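PDB 4M8A: ATP-dependent zinc metalloprotease FtsH from Thermotoga maritima, which probably acts as a membrane-bound, ATP-dependent zinc metallopeptidase in membrane-protein quality control, here represented by its periplasmic domain alone. Local coordinates for residues V26-D31 / Q56-L61. Residues are numbered along the deposited sequence; the frame is centred on the assembly and turned at random.
Sequences VVIRDD and QLIEKL
Ile28 and Ile58, like Val26 and Leu61, meet through aliphatic branches; the flat groups, the Arg29 guanidinium and the Asp31 carboxylate, lie on the far side of the strand from the helix. There a side-on, two-nitrogen salt bridge joins Arg29 to Asp31, within the strand end and the turn that follows. Arg29 NH2 reaches Asp31 OD2 at 2.9 Å, in the guanidinium plane at its edge, but from above the carboxylate, 54° out of its plane. Arg29 NE meets Asp31 OD1 on the syn side at 3.0 Å, 34° out of the carboxylate plane; the two groups are clearly not coplanar. OD1 also accepts the backbone N-H of Val33, which joins the turn to the start of strand 33-38. Ile28 CD1, anti to CA (chi2 179°), is carried out toward the helix, 4.0 Å from Ile58 CG1 and 4.1 Å from Ile58 CD1. Two residues earlier in the strand, and one turn farther along the helix, CG2 of Val26 touches CD1 of Leu61 at 4.2 Å, the side chains crossing at about a right angle. All four residues are buried. Trp50 of a second subunit packs on both Ile28 and Ile58. In this periplasmic domain, helix 55-63 packs on strand 23-29, which runs between antiparallel 33-38 and parallel 67-71; Val68 touches both Leu61 and Ile28, and helix 9-17 supplies Phe12 against Val26 and Val16 against Leu61.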
# COMPACT_ATOMS: atom_id res chain seq x y z
N VAL B 26 16.82 3.96 -1.91
CA VAL B 26 17.21 4.50 -0.62
C VAL B 26 18.15 3.50 0.03
O VAL B 26 17.79 2.34 0.24
CB VAL B 26 15.99 4.75 0.29
CG1 VAL B 26 16.43 5.26 1.64
CG2 VAL B 26 15.03 5.75 -0.38
N VAL B 27 19.37 3.95 0.31
CA VAL B 27 20.34 3.11 1.00
C VAL B 27 20.32 3.54 2.46
O VAL B 27 20.57 4.71 2.79
CB VAL B 27 21.78 3.24 0.41
CG1 VAL B 27 22.79 2.43 1.23
CG2 VAL B 27 21.79 2.82 -1.05
N ILE B 28 19.98 2.60 3.34
CA ILE B 28 19.88 2.87 4.77
C ILE B 28 21.20 2.43 5.41
O ILE B 28 21.45 1.23 5.63
CB ILE B 28 18.67 2.14 5.39
CG1 ILE B 28 17.38 2.52 4.66
CG2 ILE B 28 18.55 2.47 6.88
CD1 ILE B 28 16.12 1.80 5.21
N ARG B 29 22.06 3.40 5.66
CA ARG B 29 23.38 3.11 6.19
C ARG B 29 23.32 2.85 7.68
O ARG B 29 22.50 3.45 8.40
CB ARG B 29 24.30 4.29 5.93
CG ARG B 29 24.58 4.57 4.46
CD ARG B 29 25.32 5.90 4.25
NE ARG B 29 26.46 6.02 5.15
CZ ARG B 29 27.69 5.61 4.85
NH1 ARG B 29 27.93 5.08 3.65
NH2 ARG B 29 28.67 5.76 5.73
N ASP B 30 24.21 2.01 8.17
CA ASP B 30 24.23 1.74 9.60
C ASP B 30 24.62 2.97 10.44
O ASP B 30 24.37 2.97 11.64
CB ASP B 30 25.04 0.50 9.95
CG ASP B 30 26.53 0.73 9.93
OD1 ASP B 30 27.00 1.70 9.30
OD2 ASP B 30 27.25 -0.08 10.55
N ASP B 31 25.20 4.00 9.81
CA ASP B 31 25.50 5.24 10.54
C ASP B 31 24.33 6.23 10.62
O ASP B 31 24.50 7.36 11.06
CB ASP B 31 26.79 5.92 10.04
CG ASP B 31 26.68 6.48 8.64
OD1 ASP B 31 25.60 6.39 8.02
OD2 ASP B 31 27.70 7.04 8.16
N GLN B 56 7.30 1.40 9.29
CA GLN B 56 6.24 2.01 8.50
C GLN B 56 6.82 2.70 7.27
O GLN B 56 6.30 2.55 6.16
CB GLN B 56 5.45 3.00 9.34
CG GLN B 56 4.15 3.45 8.72
CD GLN B 56 3.29 4.17 9.74
OE1 GLN B 56 3.32 3.87 10.93
NE2 GLN B 56 2.50 5.13 9.26
N LEU B 57 7.92 3.42 7.47
CA LEU B 57 8.61 4.09 6.37
C LEU B 57 9.17 3.06 5.40
O LEU B 57 9.02 3.18 4.19
CB LEU B 57 9.75 4.96 6.88
CG LEU B 57 10.70 5.51 5.80
CD1 LEU B 57 10.02 6.54 4.89
CD2 LEU B 57 11.97 6.09 6.43
N ILE B 58 9.80 2.03 5.96
CA ILE B 58 10.44 1.02 5.12
C ILE B 58 9.44 0.26 4.27
O ILE B 58 9.65 0.07 3.08
CB ILE B 58 11.32 0.07 5.98
CG1 ILE B 58 12.48 0.90 6.55
CG2 ILE B 58 11.84 -1.08 5.14
CD1 ILE B 58 13.25 0.24 7.70
N GLU B 59 8.33 -0.18 4.85
CA GLU B 59 7.41 -0.94 4.02
C GLU B 59 6.71 -0.03 3.02
O GLU B 59 6.37 -0.48 1.92
CB GLU B 59 6.45 -1.79 4.86
CG GLU B 59 7.15 -2.83 5.76
CD GLU B 59 7.98 -3.87 5.01
OE1 GLU B 59 7.62 -4.25 3.87
OE2 GLU B 59 8.99 -4.35 5.58
N LYS B 60 6.55 1.25 3.36
CA LYS B 60 6.05 2.25 2.41
C LYS B 60 6.96 2.40 1.19
O LYS B 60 6.50 2.41 0.05
CB LYS B 60 5.88 3.60 3.10
CG LYS B 60 5.49 4.76 2.16
CD LYS B 60 5.38 6.06 2.95
CE LYS B 60 5.30 7.28 2.04
NZ LYS B 60 5.11 8.55 2.82
N LEU B 61 8.26 2.56 1.43
CA LEU B 61 9.22 2.58 0.34
C LEU B 61 9.12 1.32 -0.50
O LEU B 61 9.05 1.39 -1.73
CB LEU B 61 10.64 2.71 0.91
CG LEU B 61 10.98 4.01 1.65
CD1 LEU B 61 12.36 3.89 2.27
CD2 LEU B 61 10.89 5.22 0.74